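SWD1-like protein (Myceliophthora thermophila, PDB 6E29) probably acts as a WD-repeat scaffold subunit of the COMPASS histone H3K4 methyltransferase, this chain being its beta-propeller domain. Local coordinates at residues L221-T224 with E229-V232; E211-G216 with R240-P245; P152-T157 with E165-E170; E115-P118 with H122-A125. One frame throughout, in Å; residues are numbered along the deposited sequence.

Contact 1 of 4, residues L221-T224 with E229-V232; sequences LRLT and ELLV
Glu229 opens the returning strand of a beta hairpin in one blade of the WD40 propeller, and it grips Thr224 twice. Its carbonyl O takes the Thr224 N-H at 3.0 Å, nearly in line with the C=O. Its side chain, bent at chi2 (91°), folds back until OE1 lies 2.8 Å from Thr224 OG1, which donates the proton almost straight along the carboxylate C-O. Thr224 meets it with OG1 set between backbone N and carbonyl carbon (chi1 54°), while the Thr224 side chain also touches Phe279 of strand 274-279. A valine in place of Thr224 would probably leave Glu229 OE1 without this hydroxyl donor and the bent carboxylate freer to swing. At Leu230, CB faces the Leu223 CD2 methyl at 4.0 Å, and CD1 reaches across to Leu221 CD2; both leucines of strand 218-223 lie on the same sheet face. Leu231 turns to the other face with Arg222, and the two form the hydrogen-bonded pair: Leu231 N to Arg222 O is 2.9 Å and almost straight, Arg222 N to Leu231 O is 3.1 Å. The Arg222 guanidinium leads away to a salt bridge with Glu321. Val232 ends the segment beside Leu221, the two side chains pointing the same way, with Val232 CG2 3.7 Å from Leu221 CD2.

Contact 2 of 4, residues E211-G216 with R240-P245; sequences EKIASG and RTFIVP
Ile213 and Phe242 pack where two neighbouring blades of the beta-propeller meet: Ile213 follows strand 207-212 of one blade, and Phe242 lies on strand 239-243 of the next. Three carbons of Ile213 lie along the far end of the Phe242 ring, the two side chains crossing at a slant. CB sits 3.6 Å from Phe242 CZ, CG2 lies 3.7 Å from Phe242 CE1, and CD1 comes within 3.8 Å of Phe242 CE2. Having CG1 between the backbone N and the carbonyl carbon (chi1 58°) sends CD1 to one side of CZ while CG2 takes the other. Val232 of strand 229-234 touches both residues. The polar part is a guanidinium lying against backbone. Arg240, extended from CG to NE, lays one flat face against the chain at Ile213 and Ala214; Ile213 O stands 3.1 Å above the plane toward its rim, a close approach whose angle is poor for a hydrogen bond from NE. Asp236 provides the salt bridge, at NH2, and also accepts from Ser215 N. A leucine in place of Arg240 would probably leave Asp236 without its charged mate and Ile213 O without the guanidinium lying over it. At the margin of the same flat group, the methyl CB of Ala214 touches Arg240 NH1 at 3.5 Å.

Contact 3 of 4, residues P152-T157 with E165-E170; sequences PKRTST and EKQAKE
A long surface excursion of the propeller, a loop leading into helix 161-171, is pinned on itself by a guanidinium-amide stack between Arg154 and Gln167. The side chains approach from opposite directions, and their planes are only 6° from parallel. Gln167 NE2 sits over the centre of the Arg154 guanidinium, 3.2 Å from Arg154 CZ, while Gln167 CD lies 3.3 Å from Arg154 NE. Gln167 OE1 extends past the flat group to the aliphatic Arg154 CD at 3.4 Å. Gln167 runs straight out from the helix (chi1 -174°), which brings its amide to the loop. NE2 and the guanidinium nitrogens are all donors, so the stack is a face-to-face contact without a hydrogen bond between them; the acceptors lie around it. Asp171 takes Arg154 NE and Glu158 takes NH1 in salt bridges, and Thr159 bonds Gln167 OE1, so both flat groups are held against turning. On the helix, Glu170 OE1 accepts Lys166 NZ at 3.0 Å and Lys169 NZ at 3.1 Å from opposite faces of its carboxylate plane, and Lys173 joins them. The whole element stands well out from the chain's centre, between strand 144-147, which ends one blade, and strand 176-181, which begins the next.

Contact 4 of 4, residues E115-P118 with H122-A125; sequences ELHP and HQFA
Gln123 crosses His117 at a slant at the end of a beta hairpin, and its side chain can be followed outward. Its CB is 4.1 Å from His117 CB. From there a chi1 of -171° points CG away from the backbone N, and the extended remainder carries the amide out to the imidazole. At the tip, Gln123 OE1 reaches the ring's edge, near its plane, 3.5 Å from His117 CD2, with amide and ring planes 75° apart. OE1 is hydrogen-bonded to the Tyr181 hydroxyl, whose ring meets that of His117; His117 ND1 is hydrogen-bonded to the backbone N of Trp119. Between the backbones, His117 N gives Gln123 O a nearly straight bond of 2.9 Å. Glu115 and Ala125 form the hydrogen-bonded pair, with Glu115 N to Ala125 O at 2.9 Å and Ala125 N to Glu115 O at 3.0 Å. Between these bonds, Leu116 CD2 packs on Phe124 CB at 4.2 Å, and both residues lean on Leu83 of strand 81-86, in the preceding blade. Such an antiparallel hairpin, joining strands 111-117 and 123-128, is the arrangement of the first two strands in a four-stranded blade of a WD40 propeller.

Overall arrangement
Contacts 1 and 2 share a blade: strands 229-234 and 239-243 are neighbours in one sheet, the centres of the two contacts lie about 10 Å apart, and Val232 CG2 packs 3.6 Å from Phe242 CE2. Contact 1 forms the hairpin within that blade, whereas contact 2 ties it to the blade before. Contact 4 is the equivalent hairpin two blades earlier, its centre about 17 Å from that of contact 1; strand 176-181 lies between them, touching Leu221 of contact 1 and Ala125 of contact 4. Contact 3 stands apart on the surface, its centre about 30 Å from those of contacts 1 and 4 and about 25 Å from that of contact 2.

Contact 1 of 4, residues L221-T224 with E229-V232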
loop_
_atom_site.group_PDB
_atom_site.type_symbol
_atom_site.label_atom_id
_atom_site.label_comp_id
_atom_site.label_asym_id
_atom_site.label_seq_id
_atom_site.Cartn_x
_atom_site.Cartn_y
_atom_site.Cartn_z
ATOM N N LEU B 221 0.993 -3.426 3.009
ATOM C CA LEU B 221 1.311 -2.792 4.284
ATOM C C LEU B 221 0.623 -1.427 4.365
ATOM O O LEU B 221 0.649 -0.657 3.389
ATOM C CB LEU B 221 2.792 -2.560 4.418
ATOM C CG LEU B 221 3.684 -3.791 4.425
ATOM C CD1 LEU B 221 5.156 -3.341 4.395
ATOM C CD2 LEU B 221 3.355 -4.624 5.640
ATOM N N ARG B 222 0.075 -1.105 5.539
ATOM C CA ARG B 222 -0.532 0.219 5.754
ATOM C C ARG B 222 -0.365 0.634 7.208
ATOM O O ARG B 222 -0.498 -0.186 8.118
ATOM C CB ARG B 222 -2.045 0.152 5.374
ATOM C CG ARG B 222 -2.752 1.472 5.391
ATOM C CD ARG B 222 -2.141 2.484 4.403
ATOM N NE ARG B 222 -2.158 2.090 2.981
ATOM C CZ ARG B 222 -3.170 2.333 2.136
ATOM N NH1 ARG B 222 -4.316 2.903 2.565
ATOM N NH2 ARG B 222 -3.061 1.967 0.858
ATOM N N LEU B 223 -0.040 1.888 7.430
ATOM C CA LEU B 223 0.094 2.410 8.776
ATOM C C LEU B 223 -1.151 3.199 9.141
ATOM O O LEU B 223 -1.831 3.725 8.263
ATOM C CB LEU B 223 1.315 3.342 8.857
ATOM C CG LEU B 223 2.618 2.595 8.980
ATOM C CD1 LEU B 223 3.774 3.574 8.793
ATOM C CD2 LEU B 223 2.648 1.901 10.335
ATOM N N THR B 224 -1.436 3.282 10.446
ATOM C CA THR B 224 -2.405 4.258 10.938
ATOM C C THR B 224 -1.836 5.674 10.811
ATOM O O THR B 224 -0.644 5.885 10.608
ATOM C CB THR B 224 -2.791 4.009 12.402
ATOM O OG1 THR B 224 -1.634 3.954 13.254
ATOM C CG2 THR B 224 -3.588 2.711 12.542
ATOM N N GLU B 229 0.485 1.805 14.531
ATOM C CA GLU B 229 0.016 0.453 14.248
ATOM C C GLU B 229 0.116 0.157 12.758
ATOM O O GLU B 229 -0.131 1.028 11.917
ATOM C CB GLU B 229 -1.422 0.247 14.713
ATOM C CG GLU B 229 -1.631 0.447 16.228
ATOM C CD GLU B 229 -2.011 1.887 16.608
ATOM O OE1 GLU B 229 -2.242 2.738 15.712
ATOM O OE2 GLU B 229 -2.102 2.163 17.823
ATOM N N LEU B 230 0.469 -1.087 12.452
ATOM C CA LEU B 230 0.746 -1.551 11.104
ATOM C C LEU B 230 -0.230 -2.689 10.788
ATOM O O LEU B 230 -0.370 -3.630 11.571
ATOM C CB LEU B 230 2.175 -2.062 10.999
ATOM C CG LEU B 230 2.617 -2.777 9.733
ATOM C CD1 LEU B 230 2.776 -1.777 8.576
ATOM C CD2 LEU B 230 3.931 -3.522 10.067
ATOM N N LEU B 231 -0.830 -2.621 9.626
ATOM C CA LEU B 231 -1.724 -3.637 9.093
ATOM C C LEU B 231 -1.017 -4.345 7.956
ATOM O O LEU B 231 -0.421 -3.706 7.085
ATOM C CB LEU B 231 -3.011 -2.940 8.598
ATOM C CG LEU B 231 -4.066 -3.705 7.811
ATOM C CD1 LEU B 231 -4.633 -4.754 8.733
ATOM C CD2 LEU B 231 -5.169 -2.665 7.406
ATOM N N VAL B 232 -1.099 -5.665 7.953
ATOM C CA VAL B 232 -0.327 -6.493 7.039
ATOM C C VAL B 232 -1.261 -7.528 6.409
ATOM O O VAL B 232 -1.937 -8.245 7.125
ATOM C CB VAL B 232 0.812 -7.241 7.736
ATOM C CG1 VAL B 232 1.591 -8.070 6.674
ATOM C CG2 VAL B 232 1.744 -6.283 8.502
#

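Contact 2 of 4, residues E211-G216 with R240-P245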
loop_
_atom_site.group_PDB
_atom_site.type_symbol
_atom_site.label_atom_id
_atom_site.label_comp_id
_atom_site.label_asym_id
_atom_site.label_seq_id
_atom_site.Cartn_x
_atom_site.Cartn_y
_atom_site.Cartn_z
ATOM N N GLU B 211 11.967 -9.559 10.619
ATOM C CA GLU B 211 11.297 -10.625 11.363
ATOM C C GLU B 211 10.292 -11.322 10.451
ATOM O O GLU B 211 9.599 -10.665 9.664
ATOM C CB GLU B 211 10.612 -10.053 12.610
ATOM C CG GLU B 211 9.666 -11.056 13.286
ATOM C CD GLU B 211 8.981 -10.494 14.527
ATOM O OE1 GLU B 211 8.495 -11.305 15.357
ATOM O OE2 GLU B 211 8.930 -9.239 14.667
ATOM N N LYS B 212 10.227 -12.645 10.527
ATOM C CA LYS B 212 9.235 -13.365 9.726
ATOM C C LYS B 212 7.892 -13.251 10.425
ATOM O O LYS B 212 7.713 -13.808 11.511
ATOM C CB LYS B 212 9.622 -14.828 9.539
ATOM C CG LYS B 212 8.555 -15.653 8.884
ATOM C CD LYS B 212 8.858 -17.168 8.822
ATOM C CE LYS B 212 8.626 -17.651 7.430
ATOM N NZ LYS B 212 9.512 -16.871 6.529
ATOM N N ILE B 213 6.930 -12.548 9.804
ATOM C CA ILE B 213 5.616 -12.368 10.409
ATOM C C ILE B 213 4.498 -13.085 9.664
ATOM O O ILE B 213 3.354 -13.052 10.138
ATOM C CB ILE B 213 5.240 -10.878 10.524
ATOM C CG1 ILE B 213 5.272 -10.246 9.124
ATOM C CG2 ILE B 213 6.171 -10.191 11.550
ATOM C CD1 ILE B 213 4.559 -8.820 9.061
ATOM N N ALA B 214 4.765 -13.699 8.518
ATOM C CA ALA B 214 3.701 -14.371 7.790
ATOM C C ALA B 214 4.276 -15.608 7.120
ATOM O O ALA B 214 5.505 -15.775 6.989
ATOM C CB ALA B 214 3.045 -13.412 6.769
ATOM N N SER B 215 3.389 -16.491 6.679
ATOM C CA SER B 215 3.815 -17.688 5.965
ATOM C C SER B 215 3.467 -17.660 4.479
ATOM O O SER B 215 3.348 -18.719 3.861
ATOM C CB SER B 215 3.217 -18.933 6.608
ATOM O OG SER B 215 3.889 -19.182 7.821
ATOM N N GLY B 216 3.266 -16.481 3.897
ATOM C CA GLY B 216 3.346 -16.377 2.445
ATOM C C GLY B 216 3.898 -15.032 2.001
ATOM O O GLY B 216 4.550 -14.332 2.777
ATOM N N ARG B 240 -3.080 -9.255 9.868
ATOM C CA ARG B 240 -2.405 -9.021 11.142
ATOM C C ARG B 240 -2.204 -7.542 11.357
ATOM O O ARG B 240 -1.899 -6.822 10.400
ATOM C CB ARG B 240 -1.017 -9.658 11.172
ATOM C CG ARG B 240 -1.136 -11.218 11.067
ATOM C CD ARG B 240 0.263 -11.812 10.900
ATOM N NE ARG B 240 0.290 -13.279 10.840
ATOM C CZ ARG B 240 0.187 -13.998 9.731
ATOM N NH1 ARG B 240 0.027 -13.416 8.532
ATOM N NH2 ARG B 240 0.243 -15.332 9.820
ATOM N N THR B 241 -2.343 -7.116 12.607
ATOM C CA THR B 241 -1.935 -5.786 13.030
ATOM C C THR B 241 -0.786 -5.922 14.013
ATOM O O THR B 241 -0.718 -6.883 14.791
ATOM C CB THR B 241 -3.074 -5.015 13.660
ATOM O OG1 THR B 241 -3.683 -5.802 14.706
ATOM C CG2 THR B 241 -4.124 -4.675 12.553
ATOM N N PHE B 242 0.122 -4.967 13.963
ATOM C CA PHE B 242 1.274 -4.953 14.852
ATOM C C PHE B 242 1.449 -3.579 15.455
ATOM O O PHE B 242 1.099 -2.565 14.839
ATOM C CB PHE B 242 2.579 -5.287 14.151
ATOM C CG PHE B 242 2.606 -6.618 13.524
ATOM C CD1 PHE B 242 3.273 -7.684 14.129
ATOM C CD2 PHE B 242 1.994 -6.794 12.284
ATOM C CE1 PHE B 242 3.263 -8.934 13.513
ATOM C CE2 PHE B 242 1.980 -8.002 11.684
ATOM C CZ PHE B 242 2.642 -9.093 12.301
ATOM N N ILE B 243 2.075 -3.569 16.640
ATOM C CA ILE B 243 2.420 -2.343 17.367
ATOM C C ILE B 243 3.793 -1.887 16.898
ATOM O O ILE B 243 4.766 -2.612 17.071
ATOM C CB ILE B 243 2.428 -2.590 18.882
ATOM C CG1 ILE B 243 1.116 -3.261 19.310
ATOM C CG2 ILE B 243 2.636 -1.289 19.615
ATOM C CD1 ILE B 243 -0.123 -2.493 18.858
ATOM N N VAL B 244 3.881 -0.703 16.313
ATOM C CA VAL B 244 5.141 -0.312 15.652
ATOM C C VAL B 244 6.104 0.171 16.691
ATOM O O VAL B 244 5.700 0.884 17.631
ATOM C CB VAL B 244 4.857 0.758 14.583
ATOM C CG1 VAL B 244 6.135 1.438 14.143
ATOM C CG2 VAL B 244 4.127 0.168 13.355
ATOM N N PRO B 245 7.394 -0.204 16.638
ATOM C CA PRO B 245 8.333 0.205 17.680
ATOM C C PRO B 245 8.664 1.688 17.603
ATOM O O PRO B 245 8.402 2.406 16.629
ATOM C CB PRO B 245 9.577 -0.647 17.428
ATOM C CG PRO B 245 9.530 -0.914 15.969
ATOM C CD PRO B 245 8.041 -1.097 15.653
#

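Contact 3 of 4, residues P152-T157 with E165-E170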
loop_
_atom_site.group_PDB
_atom_site.type_symbol
_atom_site.label_atom_id
_atom_site.label_comp_id
_atom_site.label_asym_id
_atom_site.label_seq_id
_atom_site.Cartn_x
_atom_site.Cartn_y
_atom_site.Cartn_z
ATOM N N PRO B 152 19.519 -8.477 4.505
ATOM C CA PRO B 152 20.735 -7.967 5.165
ATOM C C PRO B 152 22.009 -8.392 4.449
ATOM O O PRO B 152 22.069 -9.391 3.715
ATOM C CB PRO B 152 20.670 -8.609 6.560
ATOM C CG PRO B 152 19.242 -9.040 6.747
ATOM C CD PRO B 152 18.759 -9.393 5.379
ATOM N N LYS B 153 23.054 -7.625 4.690
ATOM C CA LYS B 153 24.317 -7.866 4.017
ATOM C C LYS B 153 25.077 -8.969 4.751
ATOM O O LYS B 153 25.313 -8.880 5.959
ATOM C CB LYS B 153 25.154 -6.593 3.953
ATOM C CG LYS B 153 26.094 -6.593 2.756
ATOM C CD LYS B 153 25.323 -6.821 1.450
ATOM C CE LYS B 153 26.037 -6.178 0.248
ATOM N NZ LYS B 153 27.191 -7.031 -0.256
ATOM N N ARG B 154 25.467 -9.996 4.025
ATOM C CA ARG B 154 26.344 -10.999 4.657
ATOM C C ARG B 154 27.793 -10.526 4.678
ATOM O O ARG B 154 28.218 -9.726 3.839
ATOM C CB ARG B 154 26.251 -12.324 3.915
ATOM C CG ARG B 154 24.839 -12.961 4.050
ATOM C CD ARG B 154 24.891 -14.384 3.571
ATOM N NE ARG B 154 23.587 -14.988 3.442
ATOM C CZ ARG B 154 22.990 -15.646 4.413
ATOM N NH1 ARG B 154 23.596 -15.774 5.577
ATOM N NH2 ARG B 154 21.799 -16.198 4.187
ATOM N N THR B 155 28.556 -11.035 5.649
ATOM C CA THR B 155 29.981 -10.746 5.719
ATOM C C THR B 155 30.747 -11.524 4.655
ATOM O O THR B 155 30.303 -12.538 4.121
ATOM C CB THR B 155 30.570 -11.071 7.090
ATOM O OG1 THR B 155 30.930 -12.454 7.138
ATOM C CG2 THR B 155 29.624 -10.727 8.226
ATOM N N SER B 156 31.930 -11.015 4.338
ATOM C CA SER B 156 32.770 -11.651 3.341
ATOM C C SER B 156 33.276 -13.035 3.762
ATOM O O SER B 156 33.614 -13.859 2.900
ATOM C CB SER B 156 33.964 -10.722 3.050
ATOM O OG SER B 156 34.975 -11.427 2.381
ATOM N N THR B 157 33.378 -13.295 5.061
ATOM C CA THR B 157 33.999 -14.520 5.540
ATOM C C THR B 157 32.996 -15.572 6.034
ATOM O O THR B 157 33.427 -16.678 6.412
ATOM C CB THR B 157 34.970 -14.216 6.685
ATOM O OG1 THR B 157 34.314 -13.375 7.637
ATOM C CG2 THR B 157 36.271 -13.550 6.181
ATOM N N GLU B 165 27.658 -19.682 -4.129
ATOM C CA GLU B 165 26.712 -19.629 -5.244
ATOM C C GLU B 165 25.305 -20.041 -4.805
ATOM O O GLU B 165 24.315 -19.396 -5.162
ATOM C CB GLU B 165 27.207 -20.521 -6.394
ATOM C CG GLU B 165 26.209 -20.603 -7.534
ATOM C CD GLU B 165 26.582 -21.608 -8.596
ATOM O OE1 GLU B 165 27.792 -21.897 -8.755
ATOM O OE2 GLU B 165 25.658 -22.095 -9.289
ATOM N N LYS B 166 25.190 -21.126 -4.038
ATOM C CA LYS B 166 23.852 -21.602 -3.715
ATOM C C LYS B 166 23.202 -20.686 -2.683
ATOM O O LYS B 166 21.999 -20.392 -2.763
ATOM C CB LYS B 166 23.919 -23.069 -3.238
ATOM C CG LYS B 166 22.748 -23.536 -2.349
ATOM C CD LYS B 166 21.546 -24.073 -3.184
ATOM C CE LYS B 166 20.331 -24.455 -2.295
ATOM N NZ LYS B 166 19.041 -24.704 -3.035
ATOM N N GLN B 167 23.988 -20.199 -1.724
ATOM C CA GLN B 167 23.469 -19.275 -0.737
ATOM C C GLN B 167 22.979 -17.998 -1.407
ATOM O O GLN B 167 21.922 -17.461 -1.053
ATOM C CB GLN B 167 24.544 -18.947 0.288
ATOM C CG GLN B 167 23.982 -18.079 1.420
ATOM C CD GLN B 167 25.045 -17.801 2.449
ATOM O OE1 GLN B 167 26.083 -17.216 2.147
ATOM N NE2 GLN B 167 24.792 -18.228 3.673
ATOM N N ALA B 168 23.757 -17.473 -2.355
ATOM C CA ALA B 168 23.335 -16.254 -3.042
ATOM C C ALA B 168 22.031 -16.477 -3.790
ATOM O O ALA B 168 21.137 -15.627 -3.754
ATOM C CB ALA B 168 24.429 -15.793 -4.003
ATOM N N LYS B 169 21.932 -17.592 -4.525
ATOM C CA LYS B 169 20.689 -17.930 -5.222
ATOM C C LYS B 169 19.508 -17.952 -4.257
ATOM O O LYS B 169 18.423 -17.441 -4.572
ATOM C CB LYS B 169 20.848 -19.290 -5.913
ATOM C CG LYS B 169 19.689 -19.698 -6.836
ATOM C CD LYS B 169 20.054 -20.952 -7.710
ATOM C CE LYS B 169 19.458 -22.242 -7.099
ATOM N NZ LYS B 169 18.162 -21.924 -6.369
ATOM N N GLU B 170 19.706 -18.505 -3.059
ATOM C CA GLU B 170 18.607 -18.573 -2.095
ATOM C C GLU B 170 18.253 -17.197 -1.542
ATOM O O GLU B 170 17.067 -16.877 -1.410
ATOM C CB GLU B 170 18.944 -19.518 -0.934
ATOM C CG GLU B 170 18.980 -21.050 -1.271
ATOM C CD GLU B 170 17.788 -21.540 -2.127
ATOM O OE1 GLU B 170 18.017 -21.949 -3.305
ATOM O OE2 GLU B 170 16.627 -21.506 -1.628
#

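Contact 4 of 4, residues E115-P118 with H122-A125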
loop_
_atom_site.group_PDB
_atom_site.type_symbol
_atom_site.label_atom_id
_atom_site.label_comp_id
_atom_site.label_asym_id
_atom_site.label_seq_id
_atom_site.Cartn_x
_atom_site.Cartn_y
_atom_site.Cartn_z
ATOM N N GLU B 115 5.190 4.939 -2.833
ATOM C CA GLU B 115 4.696 5.767 -1.738
ATOM C C GLU B 115 5.525 7.028 -1.637
ATOM O O GLU B 115 6.757 6.964 -1.702
ATOM C CB GLU B 115 4.765 5.069 -0.395
ATOM C CG GLU B 115 3.683 4.016 -0.210
ATOM C CD GLU B 115 2.365 4.643 0.198
ATOM O OE1 GLU B 115 2.341 5.301 1.256
ATOM O OE2 GLU B 115 1.367 4.508 -0.553
ATOM N N LEU B 116 4.857 8.156 -1.435
ATOM C CA LEU B 116 5.579 9.426 -1.231
ATOM C C LEU B 116 6.112 9.537 0.195
ATOM O O LEU B 116 5.505 9.064 1.158
ATOM C CB LEU B 116 4.660 10.613 -1.524
ATOM C CG LEU B 116 4.519 11.060 -2.968
ATOM C CD1 LEU B 116 3.477 12.233 -3.037
ATOM C CD2 LEU B 116 5.866 11.509 -3.565
ATOM N N HIS B 117 7.300 10.126 0.325
ATOM C CA HIS B 117 7.809 10.443 1.654
ATOM C C HIS B 117 6.773 11.308 2.377
ATOM O O HIS B 117 6.274 12.275 1.785
ATOM C CB HIS B 117 9.147 11.186 1.535
ATOM C CG HIS B 117 9.855 11.376 2.840
ATOM N ND1 HIS B 117 9.413 12.271 3.795
ATOM C CD2 HIS B 117 10.999 10.832 3.325
ATOM C CE1 HIS B 117 10.243 12.253 4.824
ATOM N NE2 HIS B 117 11.216 11.388 4.566
ATOM N N PRO B 118 6.416 11.002 3.632
ATOM C CA PRO B 118 5.275 11.699 4.262
ATOM C C PRO B 118 5.482 13.179 4.485
ATOM O O PRO B 118 4.506 13.879 4.798
ATOM C CB PRO B 118 5.120 10.982 5.601
ATOM C CG PRO B 118 5.854 9.666 5.413
ATOM C CD PRO B 118 6.969 9.943 4.506
ATOM N N HIS B 122 9.173 15.185 -2.926
ATOM C CA HIS B 122 10.294 14.974 -3.836
ATOM C C HIS B 122 11.077 13.687 -3.562
ATOM O O HIS B 122 12.194 13.542 -4.082
ATOM C CB HIS B 122 11.256 16.164 -3.776
ATOM C CG HIS B 122 10.686 17.428 -4.343
ATOM N ND1 HIS B 122 10.444 18.542 -3.570
ATOM C CD2 HIS B 122 10.272 17.739 -5.598
ATOM C CE1 HIS B 122 9.934 19.497 -4.330
ATOM N NE2 HIS B 122 9.821 19.037 -5.564
ATOM N N GLN B 123 10.549 12.767 -2.747
ATOM C CA GLN B 123 11.175 11.464 -2.596
ATOM C C GLN B 123 10.082 10.420 -2.505
ATOM O O GLN B 123 9.057 10.655 -1.870
ATOM C CB GLN B 123 12.046 11.397 -1.361
ATOM C CG GLN B 123 12.857 10.132 -1.308
ATOM C CD GLN B 123 13.424 9.848 0.040
ATOM O OE1 GLN B 123 12.802 9.178 0.864
ATOM N NE2 GLN B 123 14.654 10.266 0.245
ATOM N N PHE B 124 10.286 9.280 -3.162
ATOM C CA PHE B 124 9.358 8.173 -3.020
ATOM C C PHE B 124 10.121 6.857 -2.965
ATOM O O PHE B 124 11.322 6.777 -3.301
ATOM C CB PHE B 124 8.288 8.127 -4.153
ATOM C CG PHE B 124 8.821 7.720 -5.503
ATOM C CD1 PHE B 124 8.901 6.389 -5.874
ATOM C CD2 PHE B 124 9.196 8.702 -6.431
ATOM C CE1 PHE B 124 9.404 6.041 -7.143
ATOM C CE2 PHE B 124 9.717 8.348 -7.685
ATOM C CZ PHE B 124 9.823 7.013 -8.039
ATOM N N ALA B 125 9.419 5.846 -2.486
ATOM C CA ALA B 125 9.901 4.470 -2.457
ATOM C C ALA B 125 8.965 3.566 -3.241
ATOM O O ALA B 125 7.729 3.664 -3.126
ATOM C CB ALA B 125 10.043 3.950 -1.029
#